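Local coordinates for protein transcriptional regulator, TetR family (Legionella pneumophila subsp. pneumophila str. Philadelphia 1, PDB 3ON4) that probably binds DNA through an N-terminal helix-turn-helix motif and regulates transcription as a TetR-family regulator, at residues A71-I76 with F131-E136. Residues are numbered along the deposited sequence; the frame is centred on the assembly and turned at random.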
ATOM      1  N   ALA A  71      22.016  -4.407  -4.148  1.00 26.61           N
ATOM      2  CA  ALA A  71      23.197  -3.871  -4.840  1.00 28.99           C
ATOM      3  C   ALA A  71      23.144  -2.340  -4.892  1.00 28.44           C
ATOM      4  O   ALA A  71      24.128  -1.673  -4.641  1.00 29.62           O
ATOM      5  CB  ALA A  71      23.302  -4.446  -6.260  1.00 29.14           C
ATOM      6  N   VAL A  72      21.978  -1.809  -5.231  1.00 26.80           N
ATOM      7  CA  VAL A  72      21.773  -0.361  -5.302  1.00 27.10           C
ATOM      8  C   VAL A  72      22.080   0.287  -3.948  1.00 26.70           C
ATOM      9  O   VAL A  72      22.791   1.301  -3.875  1.00 26.77           O
ATOM     10  CB  VAL A  72      20.326  -0.038  -5.753  1.00 27.10           C
ATOM     11  CG1 VAL A  72      19.962   1.466  -5.512  1.00 27.60           C
ATOM     12  CG2 VAL A  72      20.142  -0.417  -7.216  1.00 28.31           C
ATOM     13  N   LEU A  73      21.553  -0.316  -2.884  1.00 24.87           N
ATOM     14  CA  LEU A  73      21.724   0.205  -1.527  1.00 25.79           C
ATOM     15  C   LEU A  73      23.181   0.127  -1.063  1.00 27.21           C
ATOM     16  O   LEU A  73      23.726   1.078  -0.481  1.00 26.95           O
ATOM     17  CB  LEU A  73      20.824  -0.569  -0.556  1.00 25.31           C
ATOM     18  CG  LEU A  73      19.305  -0.382  -0.699  1.00 25.44           C
ATOM     19  CD1 LEU A  73      18.617  -1.095   0.451  1.00 27.20           C
ATOM     20  CD2 LEU A  73      18.903   1.069  -0.753  1.00 27.25           C
ATOM     21  N   SER A  74      23.800  -1.019  -1.346  1.00 27.15           N
ATOM     22  CA  SER A  74      25.201  -1.245  -1.044  1.00 29.60           C
ATOM     23  C   SER A  74      26.071  -0.140  -1.645  1.00 30.70           C
ATOM     24  O   SER A  74      27.005   0.363  -0.987  1.00 31.95           O
ATOM     25  CB  SER A  74      25.626  -2.619  -1.577  1.00 30.13           C
ATOM     26  OG  SER A  74      26.987  -2.852  -1.297  1.00 36.02           O
ATOM     27  N   ASP A  75      25.768   0.238  -2.885  1.00 30.15           N
ATOM     28  CA  ASP A  75      26.536   1.281  -3.574  1.00 32.64           C
ATOM     29  C   ASP A  75      26.370   2.653  -2.945  1.00 32.05           C
ATOM     30  O   ASP A  75      27.294   3.458  -2.990  1.00 33.94           O
ATOM     31  CB  ASP A  75      26.173   1.338  -5.062  1.00 33.14           C
ATOM     32  CG  ASP A  75      26.835   0.226  -5.865  1.00 38.00           C
ATOM     33  OD1 ASP A  75      27.964  -0.177  -5.512  1.00 41.80           O
ATOM     34  OD2 ASP A  75      26.232  -0.238  -6.858  1.00 40.36           O
ATOM     35  N   ILE A  76      25.184   2.914  -2.378  1.00 30.14           N
ATOM     36  CA  ILE A  76      24.929   4.159  -1.660  1.00 30.45           C
ATOM     37  C   ILE A  76      25.655   4.169  -0.322  1.00 31.95           C
ATOM     38  O   ILE A  76      26.343   5.145  -0.010  1.00 33.05           O
ATOM     39  CB  ILE A  76      23.415   4.400  -1.434  1.00 29.33           C
ATOM     40  CG1 ILE A  76      22.710   4.643  -2.780  1.00 27.33           C
ATOM     41  CG2 ILE A  76      23.188   5.567  -0.479  1.00 29.00           C
ATOM     42  CD1 ILE A  76      21.195   4.515  -2.729  1.00 25.31           C
ATOM     43  N   PHE A 131      11.392  -6.358   2.827  1.00 18.20           N
ATOM     44  CA  PHE A 131      11.252  -5.293   3.814  1.00 18.08           C
ATOM     45  C   PHE A 131      12.301  -5.354   4.927  1.00 19.78           C
ATOM     46  O   PHE A 131      12.824  -4.319   5.339  1.00 18.41           O
ATOM     47  CB  PHE A 131       9.823  -5.231   4.348  1.00 17.70           C
ATOM     48  CG  PHE A 131       8.872  -4.650   3.334  1.00 16.98           C
ATOM     49  CD1 PHE A 131       8.985  -3.318   2.967  1.00 16.20           C
ATOM     50  CD2 PHE A 131       7.942  -5.448   2.677  1.00 17.04           C
ATOM     51  CE1 PHE A 131       8.164  -2.780   1.989  1.00 18.42           C
ATOM     52  CE2 PHE A 131       7.117  -4.909   1.713  1.00 16.14           C
ATOM     53  CZ  PHE A 131       7.229  -3.580   1.363  1.00 15.61           C
ATOM     54  N   GLU A 132      12.606  -6.561   5.392  1.00 20.79           N
ATOM     55  CA  GLU A 132      13.640  -6.752   6.405  1.00 23.67           C
ATOM     56  C   GLU A 132      14.980  -6.195   5.916  1.00 23.61           C
ATOM     57  O   GLU A 132      15.678  -5.547   6.678  1.00 24.56           O
ATOM     58  CB  GLU A 132      13.753  -8.247   6.782  1.00 25.24           C
ATOM     59  CG  GLU A 132      12.574  -8.669   7.657  1.00 29.38           C
ATOM     60  CD  GLU A 132      12.357 -10.170   7.736  1.00 35.47           C
ATOM     61  OE1 GLU A 132      13.249 -10.943   7.304  1.00 36.36           O
ATOM     62  OE2 GLU A 132      11.265 -10.562   8.242  1.00 39.81           O
ATOM     63  N   LEU A 133      15.311  -6.408   4.645  1.00 23.86           N
ATOM     64  CA  LEU A 133      16.550  -5.888   4.075  1.00 24.91           C
ATOM     65  C   LEU A 133      16.563  -4.358   4.041  1.00 24.04           C
ATOM     66  O   LEU A 133      17.551  -3.739   4.416  1.00 24.89           O
ATOM     67  CB  LEU A 133      16.759  -6.420   2.670  1.00 25.25           C
ATOM     68  CG  LEU A 133      18.109  -6.073   2.039  1.00 29.19           C
ATOM     69  CD1 LEU A 133      18.697  -7.291   1.308  1.00 31.64           C
ATOM     70  CD2 LEU A 133      17.931  -4.895   1.121  1.00 29.74           C
ATOM     71  N   ILE A 134      15.443  -3.768   3.632  1.00 21.48           N
ATOM     72  CA  ILE A 134      15.325  -2.321   3.535  1.00 21.28           C
ATOM     73  C   ILE A 134      15.413  -1.677   4.910  1.00 20.68           C
ATOM     74  O   ILE A 134      16.158  -0.723   5.099  1.00 20.84           O
ATOM     75  CB  ILE A 134      14.010  -1.871   2.842  1.00 20.14           C
ATOM     76  CG1 ILE A 134      13.952  -2.298   1.365  1.00 23.37           C
ATOM     77  CG2 ILE A 134      13.797  -0.337   2.993  1.00 19.40           C
ATOM     78  CD1 ILE A 134      14.969  -1.682   0.488  1.00 27.16           C
ATOM     79  N   ILE A 135      14.668  -2.229   5.872  1.00 19.42           N
ATOM     80  CA  ILE A 135      14.623  -1.719   7.238  1.00 19.84           C
ATOM     81  C   ILE A 135      15.993  -1.824   7.922  1.00 21.06           C
ATOM     82  O   ILE A 135      16.480  -0.840   8.508  1.00 21.62           O
ATOM     83  CB  ILE A 135      13.512  -2.432   8.029  1.00 19.44           C
ATOM     84  CG1 ILE A 135      12.147  -2.012   7.447  1.00 20.69           C
ATOM     85  CG2 ILE A 135      13.641  -2.180   9.540  1.00 20.87           C
ATOM     86  CD1 ILE A 135      11.026  -2.884   7.865  1.00 19.65           C
ATOM     87  N   GLU A 136      16.647  -2.983   7.790  1.00 21.07           N
ATOM     88  CA  GLU A 136      18.006  -3.160   8.315  1.00 23.14           C
ATOM     89  C   GLU A 136      18.987  -2.156   7.689  1.00 22.23           C
ATOM     90  O   GLU A 136      19.786  -1.559   8.405  1.00 22.93           O
ATOM     91  CB  GLU A 136      18.493  -4.603   8.102  1.00 24.06           C
ATOM     92  CG  GLU A 136      19.897  -4.913   8.666  1.00 29.27           C
ATOM     93  CD  GLU A 136      20.041  -4.565  10.141  1.00 35.16           C
ATOM     94  OE1 GLU A 136      19.080  -4.809  10.918  1.00 37.88           O
ATOM     95  OE2 GLU A 136      21.103  -4.021  10.514  1.00 41.73           O
TER
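Leu73 reaches from helix 54-77 toward helix 121-144 and meets two side chains there, Leu133 and Ile134, through a single methyl group. Its CD1 lies 3.7 Å from CD1 of Ile134, and the same methyl is 3.9 Å from CD2 of Leu133. The two partners approach differently. Ile134 crosses the leucine at about a right angle, methyl end against methyl end, whereas Leu133 slides past it in the opposite direction and touches it only with CD2. In Leu73, CG stands anti to the carbonyl carbon (chi1 -68°) and the chain then extends (chi2 -173°), which carries CD1 out between the helices. The CB bond of Ile134 points to one side of the line to helix 54-77, and a bend at chi2 (-64°) turns CD1 toward Leu73. Both helices belong to the all-helical fold of TetR-type regulators: helix 54-77 follows the predicted helix-turn-helix, and 131-136 falls in the C-terminal family region. With the CA atoms of Leu73 and Ile134 8.5 Å apart, the backbones are bridged by apolar side chains, and no hydrogen bond joins the two segments; just beyond them, Trp137 makes a weak one to the carbonyl of Leu73. Phe91 of helix 84-98 touches both Leu73 and Ile134, adding a third helix to the buried cluster, while Leu133 also packs on Thr66 and Ala70, earlier in Leu73's own helix.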